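PDB 1BSF: thymidylate synthase 1 from Bacillus subtilis, which catalyses the reductive methylation of dUMP to dTMP, with 5,10-methylenetetrahydrofolate as methyl donor and reductant and dihydrofolate as by-product. Local coordinates for residues 60-65 and 188-193; 161-166 and 176-181; 182-187 and 215-220; 228-233 and 272-277. All blocks are in the same frame, centred on the assembly; numbering follows the deposited sequence.

Contact 1: 60-65 and 188-193; sequences KKVAWK and NPFNVF
Lys60 NZ comes to 3.8 Å from CG of Pro189, on the first turn of helix 188-206, and the same nitrogen makes a weak hydrogen bond to the backbone oxygen of Ala185; the side chains of Lys60 and Pro189 cross at about a right angle. Here two helix N-termini of the thymidylate synthase fold come together, because the chain at 60-63 leads into helix 64-77, with Ala63 at its N-cap position. No hydrogen bond joins the two segments, so they are held by apolar packing. Val62 divides its two methyls between neighbouring residues of the helix. With CG1 anti to the backbone N (chi1 164°), that branch goes to Phe190, 4.0 Å from its CA, while CG2 faces Pro189, 4.0 Å from its CB. The Val62 methyls are buried, and Ile56 packs on the same side chain. Ala63 CB lies at the edge of the Phe190 ring, near its plane, only 3.4 Å from CE1, which is a tight fit. Phe190 has its CG anti to the backbone N, an orientation that carries the ring away from its own helix toward helix 64-77, where it also packs on Ala67 and Glu70. One turn further along, Phe193 reaches Trp64 near the backbone rather than at the indole, which leads away and packs on Leu263. Trp64 CA is 3.7 Å from Phe193 CE1, an oblique approach, and Trp64 CB sits 3.8 Å from Phe193 CZ.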
loop_
_atom_site.group_PDB
_atom_site.type_symbol
_atom_site.label_atom_id
_atom_site.label_comp_id
_atom_site.label_asym_id
_atom_site.label_seq_id
_atom_site.Cartn_x
_atom_site.Cartn_y
_atom_site.Cartn_z
ATOM N N LYS A 60 12.999 24.216 -7.250
ATOM C CA LYS A 60 13.817 24.131 -6.057
ATOM C C LYS A 60 14.763 22.966 -6.265
ATOM O O LYS A 60 14.470 22.052 -7.037
ATOM C CB LYS A 60 12.941 23.907 -4.822
ATOM C CG LYS A 60 13.308 22.673 -4.001
ATOM C CD LYS A 60 12.704 22.736 -2.604
ATOM C CE LYS A 60 12.432 21.342 -2.025
ATOM N NZ LYS A 60 11.091 21.251 -1.364
ATOM N N LYS A 61 15.901 23.016 -5.586
ATOM C CA LYS A 61 16.900 21.963 -5.677
ATOM C C LYS A 61 16.560 20.833 -4.712
ATOM O O LYS A 61 16.056 21.076 -3.614
ATOM C CB LYS A 61 18.282 22.519 -5.336
ATOM C CG LYS A 61 19.427 21.785 -6.011
ATOM C CD LYS A 61 20.514 21.382 -5.017
ATOM C CE LYS A 61 21.801 20.976 -5.732
ATOM N NZ LYS A 61 21.900 21.539 -7.115
ATOM N N VAL A 62 16.827 19.602 -5.135
ATOM C CA VAL A 62 16.575 18.442 -4.299
ATOM C C VAL A 62 17.940 17.898 -3.913
ATOM O O VAL A 62 18.935 18.180 -4.581
ATOM C CB VAL A 62 15.802 17.329 -5.061
ATOM C CG1 VAL A 62 15.896 16.008 -4.300
ATOM C CG2 VAL A 62 14.347 17.714 -5.230
ATOM N N ALA A 63 17.979 17.132 -2.829
ATOM C CA ALA A 63 19.205 16.523 -2.350
ATOM C C ALA A 63 19.486 15.306 -3.217
ATOM O O ALA A 63 19.757 14.222 -2.706
ATOM C CB ALA A 63 19.035 16.097 -0.897
ATOM N N TRP A 64 19.415 15.495 -4.529
ATOM C CA TRP A 64 19.636 14.413 -5.475
ATOM C C TRP A 64 20.839 13.524 -5.156
ATOM O O TRP A 64 20.825 12.331 -5.456
ATOM C CB TRP A 64 19.745 14.981 -6.896
ATOM C CG TRP A 64 21.112 15.431 -7.280
ATOM C CD1 TRP A 64 21.622 16.692 -7.170
ATOM C CD2 TRP A 64 22.153 14.622 -7.832
ATOM N NE1 TRP A 64 22.920 16.714 -7.617
ATOM C CE2 TRP A 64 23.270 15.457 -8.029
ATOM C CE3 TRP A 64 22.249 13.268 -8.177
ATOM C CZ2 TRP A 64 24.472 14.983 -8.559
ATOM C CZ3 TRP A 64 23.447 12.798 -8.705
ATOM C CH2 TRP A 64 24.541 13.653 -8.888
ATOM N N LYS A 65 21.872 14.093 -4.540
ATOM C CA LYS A 65 23.067 13.321 -4.185
ATOM C C LYS A 65 22.856 12.583 -2.867
ATOM O O LYS A 65 23.027 11.361 -2.783
ATOM C CB LYS A 65 24.282 14.245 -4.059
ATOM C CG LYS A 65 25.235 14.169 -5.242
ATOM C CD LYS A 65 26.465 13.327 -4.914
ATOM C CE LYS A 65 27.499 13.391 -6.037
ATOM N NZ LYS A 65 27.525 14.723 -6.718
ATOM N N ASN A 188 8.652 14.755 0.591
ATOM C CA ASN A 188 8.257 14.166 -0.678
ATOM C C ASN A 188 9.173 14.236 -1.906
ATOM O O ASN A 188 9.508 13.191 -2.475
ATOM C CB ASN A 188 6.894 14.664 -1.114
ATOM C CG ASN A 188 6.564 14.200 -2.501
ATOM O OD1 ASN A 188 6.629 14.964 -3.458
ATOM N ND2 ASN A 188 6.228 12.920 -2.624
ATOM N N PRO A 189 9.576 15.453 -2.344
ATOM C CA PRO A 189 10.443 15.539 -3.530
ATOM C C PRO A 189 11.710 14.703 -3.460
ATOM O O PRO A 189 12.182 14.193 -4.477
ATOM C CB PRO A 189 10.729 17.041 -3.690
ATOM C CG PRO A 189 10.241 17.692 -2.444
ATOM C CD PRO A 189 9.262 16.776 -1.775
ATOM N N PHE A 190 12.244 14.560 -2.253
ATOM C CA PHE A 190 13.450 13.774 -2.005
ATOM C C PHE A 190 13.119 12.279 -2.160
ATOM O O PHE A 190 13.753 11.561 -2.932
ATOM C CB PHE A 190 13.946 14.088 -0.591
ATOM C CG PHE A 190 15.178 13.328 -0.178
ATOM C CD1 PHE A 190 16.446 13.807 -0.488
ATOM C CD2 PHE A 190 15.069 12.161 0.576
ATOM C CE1 PHE A 190 17.586 13.137 -0.051
ATOM C CE2 PHE A 190 16.194 11.486 1.016
ATOM C CZ PHE A 190 17.458 11.974 0.703
ATOM N N ASN A 191 12.110 11.810 -1.441
ATOM C CA ASN A 191 11.732 10.407 -1.537
ATOM C C ASN A 191 11.422 9.998 -2.984
ATOM O O ASN A 191 12.109 9.146 -3.553
ATOM C CB ASN A 191 10.513 10.117 -0.659
ATOM C CG ASN A 191 10.759 10.406 0.809
ATOM O OD1 ASN A 191 11.890 10.326 1.299
ATOM N ND2 ASN A 191 9.689 10.734 1.527
ATOM N N VAL A 192 10.407 10.624 -3.578
ATOM C CA VAL A 192 9.990 10.305 -4.948
ATOM C C VAL A 192 11.136 9.999 -5.913
ATOM O O VAL A 192 11.387 8.843 -6.250
ATOM C CB VAL A 192 9.133 11.436 -5.561
ATOM C CG1 VAL A 192 8.644 11.014 -6.933
ATOM C CG2 VAL A 192 7.952 11.752 -4.659
ATOM N N PHE A 193 11.812 11.038 -6.371
ATOM C CA PHE A 193 12.939 10.887 -7.284
ATOM C C PHE A 193 13.889 9.784 -6.810
ATOM O O PHE A 193 14.443 9.025 -7.611
ATOM C CB PHE A 193 13.696 12.215 -7.362
ATOM C CG PHE A 193 15.156 12.074 -7.690
ATOM C CD1 PHE A 193 16.098 11.916 -6.680
ATOM C CD2 PHE A 193 15.597 12.164 -9.007
ATOM C CE1 PHE A 193 17.458 11.856 -6.978
ATOM C CE2 PHE A 193 16.958 12.105 -9.316
ATOM C CZ PHE A 193 17.887 11.954 -8.305
#

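Contact 2: 161-166 and 176-181; sequences VYETQW and EVRARS
The beta hairpin of strands 161-168 and 172-179, which follows the predicted nucleophile Cys160, pairs here within the main sheet and turns one face to the second subunit. Gln165 and Glu176 form an antiparallel hydrogen-bonded pair: Gln165 N reaches Glu176 O at 3.1 Å (163° at the hydrogen), and Glu176 N returns to Gln165 O at 2.9 Å. Thr164 with Val177 and Val161 with Ala179 are non-hydrogen-bonded pairs. Between them strand 161-166 gains one residue, consistent with a beta bulge at Tyr162 and Glu163 opposite Arg178; the Tyr162 N to Arg178 O bond there is weak. On the face of Val161 and Ala179, Val161 CG2 touches Ala179 CB at 4.1 Å. The other face carries Glu163, Gln165, Glu176 and Arg178. Tyr162, its CG between the backbone N and the carbonyl carbon (chi1 61°), rises beside Arg178, ring and guanidinium planes 74° apart, with Glu163 CG 3.8 Å above the ring centre. Tyr162 OH hydrogen-bonds Glu163 OE1 of the second subunit. A phenylalanine at Tyr162 would probably leave that carboxylate oxygen without this cross-subunit partner. Arg178 and Glu176 each pair with the other's counterpart in the second subunit, where their charges probably offset one another; Glu176 OE1 is also hydrogen-bonded to Tyr167 OH. Near the corner at Arg180, the Tyr162 ring edge passes Ala179 C. Such sheet-to-sheet packing is the hallmark of the thymidylate synthase dimer, in which Arg180 and Ser181 probably serve the dUMP site of the partner subunit.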
loop_
_atom_site.group_PDB
_atom_site.type_symbol
_atom_site.label_atom_id
_atom_site.label_comp_id
_atom_site.label_asym_id
_atom_site.label_seq_id
_atom_site.Cartn_x
_atom_site.Cartn_y
_atom_site.Cartn_z
ATOM N N VAL A 161 8.410 5.266 3.445
ATOM C CA VAL A 161 8.321 4.478 2.228
ATOM C C VAL A 161 8.758 3.093 2.688
ATOM O O VAL A 161 9.950 2.774 2.739
ATOM C CB VAL A 161 9.238 5.051 1.139
ATOM C CG1 VAL A 161 9.057 4.299 -0.153
ATOM C CG2 VAL A 161 8.912 6.512 0.929
ATOM N N TYR A 162 7.765 2.281 3.037
ATOM C CA TYR A 162 7.972 0.939 3.574
ATOM C C TYR A 162 7.826 -0.257 2.632
ATOM O O TYR A 162 8.324 -1.344 2.934
ATOM C CB TYR A 162 7.044 0.736 4.779
ATOM C CG TYR A 162 5.555 0.840 4.475
ATOM C CD1 TYR A 162 4.995 2.015 3.956
ATOM C CD2 TYR A 162 4.698 -0.238 4.720
ATOM C CE1 TYR A 162 3.604 2.107 3.691
ATOM C CE2 TYR A 162 3.316 -0.153 4.460
ATOM C CZ TYR A 162 2.777 1.014 3.950
ATOM O OH TYR A 162 1.413 1.078 3.712
ATOM N N GLU A 163 7.133 -0.079 1.511
ATOM C CA GLU A 163 6.964 -1.184 0.577
ATOM C C GLU A 163 7.037 -0.772 -0.882
ATOM O O GLU A 163 7.091 0.414 -1.220
ATOM C CB GLU A 163 5.634 -1.928 0.824
ATOM C CG GLU A 163 4.391 -1.037 0.904
ATOM C CD GLU A 163 3.281 -1.445 -0.050
ATOM O OE1 GLU A 163 3.025 -2.660 -0.226
ATOM O OE2 GLU A 163 2.650 -0.533 -0.622
ATOM N N THR A 164 7.048 -1.785 -1.741
ATOM C CA THR A 164 7.094 -1.597 -3.180
ATOM C C THR A 164 6.492 -2.834 -3.848
ATOM O O THR A 164 6.483 -3.943 -3.276
ATOM C CB THR A 164 8.551 -1.413 -3.698
ATOM O OG1 THR A 164 9.228 -2.676 -3.695
ATOM C CG2 THR A 164 9.324 -0.436 -2.818
ATOM N N GLN A 165 5.959 -2.622 -5.045
ATOM C CA GLN A 165 5.389 -3.698 -5.829
ATOM C C GLN A 165 5.835 -3.455 -7.266
ATOM O O GLN A 165 5.550 -2.405 -7.843
ATOM C CB GLN A 165 3.854 -3.701 -5.750
ATOM C CG GLN A 165 3.275 -4.958 -5.158
ATOM C CD GLN A 165 1.997 -5.377 -5.821
ATOM O OE1 GLN A 165 0.955 -4.745 -5.642
ATOM N NE2 GLN A 165 2.062 -6.453 -6.593
ATOM N N TRP A 166 6.564 -4.424 -7.811
ATOM C CA TRP A 166 7.049 -4.365 -9.179
ATOM C C TRP A 166 6.201 -5.260 -10.085
ATOM O O TRP A 166 5.542 -6.206 -9.624
ATOM C CB TRP A 166 8.512 -4.832 -9.254
ATOM C CG TRP A 166 9.413 -4.218 -8.226
ATOM C CD1 TRP A 166 9.404 -4.458 -6.884
ATOM C CD2 TRP A 166 10.441 -3.244 -8.455
ATOM N NE1 TRP A 166 10.353 -3.696 -6.261
ATOM C CE2 TRP A 166 11.007 -2.939 -7.201
ATOM C CE3 TRP A 166 10.937 -2.599 -9.597
ATOM C CZ2 TRP A 166 12.055 -2.013 -7.054
ATOM C CZ3 TRP A 166 11.972 -1.683 -9.457
ATOM C CH2 TRP A 166 12.522 -1.397 -8.190
ATOM N N GLU A 176 5.720 0.512 -8.232
ATOM C CA GLU A 176 4.709 1.192 -7.437
ATOM C C GLU A 176 5.341 1.336 -6.064
ATOM O O GLU A 176 5.990 0.410 -5.582
ATOM C CB GLU A 176 3.437 0.330 -7.332
ATOM C CG GLU A 176 2.142 1.027 -7.732
ATOM C CD GLU A 176 0.895 0.221 -7.381
ATOM O OE1 GLU A 176 0.975 -1.026 -7.267
ATOM O OE2 GLU A 176 -0.179 0.846 -7.220
ATOM N N VAL A 177 5.149 2.480 -5.426
ATOM C CA VAL A 177 5.735 2.693 -4.111
ATOM C C VAL A 177 4.694 3.289 -3.176
ATOM O O VAL A 177 3.776 3.975 -3.633
ATOM C CB VAL A 177 6.935 3.699 -4.176
ATOM C CG1 VAL A 177 7.522 3.869 -2.804
ATOM C CG2 VAL A 177 8.005 3.218 -5.157
ATOM N N ARG A 178 4.827 3.041 -1.874
ATOM C CA ARG A 178 3.890 3.644 -0.937
ATOM C C ARG A 178 4.480 4.158 0.368
ATOM O O ARG A 178 5.309 3.507 0.995
ATOM C CB ARG A 178 2.723 2.702 -0.617
ATOM C CG ARG A 178 1.650 3.395 0.219
ATOM C CD ARG A 178 0.237 3.054 -0.242
ATOM N NE ARG A 178 -0.801 3.642 0.608
ATOM C CZ ARG A 178 -0.857 3.526 1.934
ATOM N NH1 ARG A 178 0.072 2.850 2.593
ATOM N NH2 ARG A 178 -1.849 4.101 2.606
ATOM N N ALA A 179 4.017 5.340 0.766
ATOM C CA ALA A 179 4.442 6.005 1.997
ATOM C C ALA A 179 3.250 6.101 2.967
ATOM O O ALA A 179 2.155 6.484 2.564
ATOM C CB ALA A 179 4.973 7.419 1.662
ATOM N N ARG A 180 3.445 5.751 4.236
ATOM C CA ARG A 180 2.333 5.854 5.182
ATOM C C ARG A 180 2.121 7.325 5.536
ATOM O O ARG A 180 1.056 7.728 5.993
ATOM C CB ARG A 180 2.582 5.030 6.453
ATOM C CG ARG A 180 4.029 4.942 6.916
ATOM C CD ARG A 180 4.135 5.029 8.442
ATOM N NE ARG A 180 5.379 5.665 8.864
ATOM C CZ ARG A 180 5.453 6.681 9.721
ATOM N NH1 ARG A 180 4.349 7.181 10.257
ATOM N NH2 ARG A 180 6.630 7.194 10.045
ATOM N N SER A 181 3.149 8.126 5.321
ATOM C CA SER A 181 3.070 9.553 5.583
ATOM C C SER A 181 4.071 10.203 4.651
ATOM O O SER A 181 4.866 9.512 4.012
ATOM C CB SER A 181 3.429 9.876 7.038
ATOM O OG SER A 181 2.973 11.175 7.395
#

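Contact 3: 182-187 and 215-220; sequences NDMALG and FNIGDC
Strand 181-183, helix 188-206 and strand 209-223 form a beta-alpha-beta unit, and this buried contact between its two parallel strands holds Asn182 and Asp183, predicted to bind dUMP in a site shared between the subunits. Asn182 meets both Phe215 and Ile217. Its OD1 lies at the edge of the Phe215 ring, near the ring plane, 3.5 Å from CE1, the amide and ring planes being only 26° apart. The same oxygen accepts a weak hydrogen bond from Asn188 ND2, so helix 188-206 supplies a partner for this buried oxygen. Asn182 CB packs against Ile217 CG2 at 3.6 Å. With CG2 anti to the backbone N (chi1 -55° for CG1), Ile217 gives one branch to Asn182 and sends CD1 toward Met184. Met184 bends at chi2 and chi3, and its CE meets Ile217 CD1 tip to tip at 4.1 Å, while SD lies 4.3 Å from Cys220 CB. Ile10, Ile11 and Ile14 of helix 3-17 also pack on Met184. At the end of the strand, Asp183 opens an Asx turn: its OD1 accepts a hydrogen bond from Ala185 N at 2.7 Å, on the anti side and 17° out of the carboxylate plane.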
loop_
_atom_site.group_PDB
_atom_site.type_symbol
_atom_site.label_atom_id
_atom_site.label_comp_id
_atom_site.label_asym_id
_atom_site.label_seq_id
_atom_site.Cartn_x
_atom_site.Cartn_y
_atom_site.Cartn_z
ATOM N N ASN A 182 4.033 11.524 4.567
ATOM C CA ASN A 182 4.951 12.240 3.696
ATOM C C ASN A 182 4.755 13.740 3.771
ATOM O O ASN A 182 3.643 14.243 3.590
ATOM C CB ASN A 182 4.760 11.787 2.245
ATOM C CG ASN A 182 6.057 11.338 1.592
ATOM O OD1 ASN A 182 6.179 11.339 0.365
ATOM N ND2 ASN A 182 7.028 10.945 2.408
ATOM N N ASP A 183 5.848 14.448 4.042
ATOM C CA ASP A 183 5.832 15.907 4.102
ATOM C C ASP A 183 6.067 16.392 2.681
ATOM O O ASP A 183 7.133 16.164 2.106
ATOM C CB ASP A 183 6.953 16.429 5.015
ATOM C CG ASP A 183 6.767 17.889 5.396
ATOM O OD1 ASP A 183 6.397 18.705 4.522
ATOM O OD2 ASP A 183 6.994 18.222 6.576
ATOM N N MET A 184 5.064 17.046 2.109
ATOM C CA MET A 184 5.188 17.557 0.756
ATOM C C MET A 184 6.184 18.700 0.708
ATOM O O MET A 184 6.704 19.029 -0.352
ATOM C CB MET A 184 3.838 18.053 0.253
ATOM C CG MET A 184 2.750 16.993 0.242
ATOM S SD MET A 184 3.337 15.423 -0.396
ATOM C CE MET A 184 3.127 15.690 -2.150
ATOM N N ALA A 185 6.464 19.290 1.864
ATOM C CA ALA A 185 7.371 20.420 1.936
ATOM C C ALA A 185 8.857 20.093 2.122
ATOM O O ALA A 185 9.715 20.851 1.668
ATOM C CB ALA A 185 6.899 21.371 3.031
ATOM N N LEU A 186 9.175 18.978 2.777
ATOM C CA LEU A 186 10.586 18.625 2.994
ATOM C C LEU A 186 10.906 17.161 2.774
ATOM O O LEU A 186 12.073 16.787 2.659
ATOM C CB LEU A 186 11.035 18.988 4.412
ATOM C CG LEU A 186 10.520 20.268 5.067
ATOM C CD1 LEU A 186 9.754 19.893 6.329
ATOM C CD2 LEU A 186 11.686 21.197 5.400
ATOM N N GLY A 187 9.872 16.330 2.724
ATOM C CA GLY A 187 10.102 14.914 2.543
ATOM C C GLY A 187 9.769 14.339 1.183
ATOM O O GLY A 187 10.534 13.533 0.654
ATOM N N PHE A 215 3.830 6.508 -7.340
ATOM C CA PHE A 215 4.185 6.764 -5.946
ATOM C C PHE A 215 2.925 7.047 -5.133
ATOM O O PHE A 215 2.173 7.961 -5.453
ATOM C CB PHE A 215 5.130 7.961 -5.900
ATOM C CG PHE A 215 5.797 8.179 -4.578
ATOM C CD1 PHE A 215 5.144 8.867 -3.559
ATOM C CD2 PHE A 215 7.134 7.815 -4.393
ATOM C CE1 PHE A 215 5.819 9.203 -2.376
ATOM C CE2 PHE A 215 7.809 8.143 -3.220
ATOM C CZ PHE A 215 7.155 8.840 -2.211
ATOM N N ASN A 216 2.714 6.268 -4.075
ATOM C CA ASN A 216 1.539 6.435 -3.229
ATOM C C ASN A 216 1.834 6.979 -1.840
ATOM O O ASN A 216 2.737 6.508 -1.133
ATOM C CB ASN A 216 0.770 5.108 -3.123
ATOM C CG ASN A 216 0.370 4.574 -4.471
ATOM O OD1 ASN A 216 -0.159 5.305 -5.288
ATOM N ND2 ASN A 216 0.641 3.304 -4.717
ATOM N N ILE A 217 1.056 7.992 -1.473
ATOM C CA ILE A 217 1.171 8.653 -0.178
ATOM C C ILE A 217 -0.126 8.406 0.590
ATOM O O ILE A 217 -1.211 8.438 0.005
ATOM C CB ILE A 217 1.351 10.187 -0.338
ATOM C CG1 ILE A 217 2.549 10.501 -1.246
ATOM C CG2 ILE A 217 1.522 10.834 1.029
ATOM C CD1 ILE A 217 2.329 11.695 -2.161
ATOM N N GLY A 218 -0.007 8.131 1.887
ATOM C CA GLY A 218 -1.183 7.911 2.706
ATOM C C GLY A 218 -1.575 9.268 3.239
ATOM O O GLY A 218 -2.401 9.974 2.642
ATOM N N ASP A 219 -0.959 9.643 4.355
ATOM C CA ASP A 219 -1.209 10.933 4.970
ATOM C C ASP A 219 -0.246 11.929 4.333
ATOM O O ASP A 219 0.963 11.777 4.456
ATOM C CB ASP A 219 -0.958 10.870 6.475
ATOM C CG ASP A 219 -1.623 11.992 7.221
ATOM O OD1 ASP A 219 -1.037 13.089 7.318
ATOM O OD2 ASP A 219 -2.744 11.769 7.713
ATOM N N CYS A 220 -0.791 12.908 3.620
ATOM C CA CYS A 220 0.010 13.950 2.986
ATOM C C CYS A 220 -0.329 15.221 3.736
ATOM O O CYS A 220 -1.509 15.560 3.906
ATOM C CB CYS A 220 -0.343 14.164 1.502
ATOM S SG CYS A 220 -1.125 12.747 0.714
#

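Contact 4: 228-233 and 272-277; sequences DNLKIQ and LLFEVA
One face of the Phe274 ring carries the Asn229 amide: ND2 stands 3.5 Å above the plane over the ring centre, with the amide turned 44° to the ring. At the ring's edge, near its plane, lies Gln233 OE1, 3.9 Å from CZ, and His226 meets Phe274 in an edge-to-face stack. The contact thus lays the irregular C-terminal tail of the thymidylate synthase fold along helix 225-235. Phe274, its CG anti to the carbonyl carbon (chi1 -76°), swings its ring to the helix, where Leu230 CD2 approaches CZ obliquely at 3.5 Å. Replaced by alanine, Phe274 would no longer cover the Asn229 amide, and a gap would probably open beside Leu230 CD2. Two further tail residues approach Asn229. Leu272 slides past it in the opposite direction, with CD1 close to the amide oxygen, and Asn229 ND2 lies near Leu273 O, though the angle is too poor for a hydrogen bond; no hydrogen bond links the segments. Further along the tail, Ala277 is predicted to bind the folate, and Glu275 O accepts a hydrogen bond from His226 NE2. Gln233 is extended, CG anti to the backbone N (chi1 -168°), which brings its amide to the ring rim while NE2 hydrogen-bonds Thr59 OG1.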
loop_
_atom_site.group_PDB
_atom_site.type_symbol
_atom_site.label_atom_id
_atom_site.label_comp_id
_atom_site.label_asym_id
_atom_site.label_seq_id
_atom_site.Cartn_x
_atom_site.Cartn_y
_atom_site.Cartn_z
ATOM N N ASP A 228 2.857 29.820 3.271
ATOM C CA ASP A 228 3.197 31.071 2.623
ATOM C C ASP A 228 4.408 30.881 1.714
ATOM O O ASP A 228 4.520 31.517 0.673
ATOM C CB ASP A 228 3.486 32.128 3.682
ATOM C CG ASP A 228 3.921 33.435 3.085
ATOM O OD1 ASP A 228 3.105 34.037 2.356
ATOM O OD2 ASP A 228 5.073 33.862 3.339
ATOM N N ASN A 229 5.295 29.971 2.099
ATOM C CA ASN A 229 6.499 29.704 1.326
ATOM C C ASN A 229 6.281 28.762 0.143
ATOM O O ASN A 229 7.010 28.822 -0.844
ATOM C CB ASN A 229 7.590 29.149 2.245
ATOM C CG ASN A 229 8.990 29.549 1.802
ATOM O OD1 ASN A 229 9.162 30.290 0.836
ATOM N ND2 ASN A 229 10.000 29.049 2.511
ATOM N N LEU A 230 5.285 27.893 0.239
ATOM C CA LEU A 230 4.986 26.972 -0.858
ATOM C C LEU A 230 4.275 27.696 -2.012
ATOM O O LEU A 230 4.428 27.326 -3.174
ATOM C CB LEU A 230 4.107 25.817 -0.362
ATOM C CG LEU A 230 4.779 24.716 0.481
ATOM C CD1 LEU A 230 3.786 23.576 0.677
ATOM C CD2 LEU A 230 6.045 24.201 -0.194
ATOM N N LYS A 231 3.503 28.728 -1.680
ATOM C CA LYS A 231 2.764 29.502 -2.674
ATOM C C LYS A 231 3.682 30.181 -3.684
ATOM O O LYS A 231 3.314 30.369 -4.849
ATOM C CB LYS A 231 1.903 30.553 -1.973
ATOM C CG LYS A 231 1.130 29.993 -0.785
ATOM C CD LYS A 231 1.034 30.992 0.351
ATOM C CE LYS A 231 -0.328 30.937 1.028
ATOM N NZ LYS A 231 -1.450 30.876 0.042
ATOM N N ILE A 232 4.876 30.554 -3.229
ATOM C CA ILE A 232 5.851 31.209 -4.091
ATOM C C ILE A 232 6.444 30.161 -5.016
ATOM O O ILE A 232 6.630 30.401 -6.205
ATOM C CB ILE A 232 7.008 31.834 -3.271
ATOM C CG1 ILE A 232 6.617 33.225 -2.777
ATOM C CG2 ILE A 232 8.275 31.913 -4.118
ATOM C CD1 ILE A 232 7.463 33.700 -1.613
ATOM N N GLN A 233 6.744 28.998 -4.450
ATOM C CA GLN A 233 7.335 27.909 -5.209
ATOM C C GLN A 233 6.449 27.565 -6.389
ATOM O O GLN A 233 6.932 27.268 -7.478
ATOM C CB GLN A 233 7.510 26.687 -4.312
ATOM C CG GLN A 233 8.372 25.600 -4.915
ATOM C CD GLN A 233 8.708 24.538 -3.915
ATOM O OE1 GLN A 233 8.556 24.741 -2.710
ATOM N NE2 GLN A 233 9.169 23.388 -4.398
ATOM N N LEU A 272 15.039 28.322 -0.702
ATOM C CA LEU A 272 13.766 28.583 -0.047
ATOM C C LEU A 272 13.807 27.998 1.350
ATOM O O LEU A 272 13.750 26.785 1.518
ATOM C CB LEU A 272 12.609 27.973 -0.845
ATOM C CG LEU A 272 11.790 28.939 -1.721
ATOM C CD1 LEU A 272 10.315 28.752 -1.449
ATOM C CD2 LEU A 272 12.196 30.388 -1.448
ATOM N N LEU A 273 13.904 28.862 2.353
ATOM C CA LEU A 273 13.981 28.399 3.732
ATOM C C LEU A 273 12.650 28.054 4.380
ATOM O O LEU A 273 11.738 28.878 4.453
ATOM C CB LEU A 273 14.722 29.425 4.587
ATOM C CG LEU A 273 16.200 29.073 4.782
ATOM C CD1 LEU A 273 17.051 30.334 4.651
ATOM C CD2 LEU A 273 16.400 28.406 6.138
ATOM N N PHE A 274 12.565 26.818 4.863
ATOM C CA PHE A 274 11.365 26.300 5.518
ATOM C C PHE A 274 11.614 25.988 6.995
ATOM O O PHE A 274 12.111 24.919 7.344
ATOM C CB PHE A 274 10.883 25.041 4.798
ATOM C CG PHE A 274 10.186 25.317 3.493
ATOM C CD1 PHE A 274 8.881 25.793 3.475
ATOM C CD2 PHE A 274 10.821 25.062 2.283
ATOM C CE1 PHE A 274 8.221 26.002 2.279
ATOM C CE2 PHE A 274 10.163 25.272 1.077
ATOM C CZ PHE A 274 8.859 25.742 1.076
ATOM N N GLU A 275 11.253 26.945 7.845
ATOM C CA GLU A 275 11.400 26.867 9.294
ATOM C C GLU A 275 11.569 25.462 9.867
ATOM O O GLU A 275 10.823 24.539 9.540
ATOM C CB GLU A 275 10.208 27.566 9.953
ATOM C CG GLU A 275 10.096 29.059 9.616
ATOM C CD GLU A 275 9.605 29.338 8.188
ATOM O OE1 GLU A 275 8.752 28.573 7.680
ATOM O OE2 GLU A 275 10.075 30.332 7.581
ATOM N N VAL A 276 12.567 25.316 10.732
ATOM C CA VAL A 276 12.872 24.036 11.367
ATOM C C VAL A 276 11.794 23.661 12.386
ATOM O O VAL A 276 11.126 24.537 12.936
ATOM C CB VAL A 276 14.282 24.080 12.054
ATOM C CG1 VAL A 276 15.362 24.336 11.004
ATOM C CG2 VAL A 276 14.331 25.176 13.115
ATOM N N ALA A 277 11.619 22.363 12.621
ATOM C CA ALA A 277 10.614 21.884 13.573
ATOM C C ALA A 277 10.898 20.482 14.118
ATOM O O ALA A 277 10.790 19.488 13.396
ATOM C CB ALA A 277 9.244 21.908 12.928
#

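Overall arrangement
Contacts 1, 2 and 3 each hold residues predicted to bind dUMP, in a site shared between the subunits, and contact 4 adds the tail that carries a predicted folate-binding residue. Contacts 2 and 3 share the main sheet, their centres 11 Å apart: Val177 O and Asn216 N, 2.6 Å apart, probably hydrogen-bond. Both also touch the second subunit. Helix 188-206 ties contact 1 to contact 3, where Asn188 N lies 2.6 Å from Asp183 O. Asn191 CB of contact 1 packs on Val161 CG2 of contact 2. Contact 4 is peripheral, its centre about 26 Å from that of contact 2, yet Leu186 CD2 of contact 3 touches Phe274 CB at 4.0 Å.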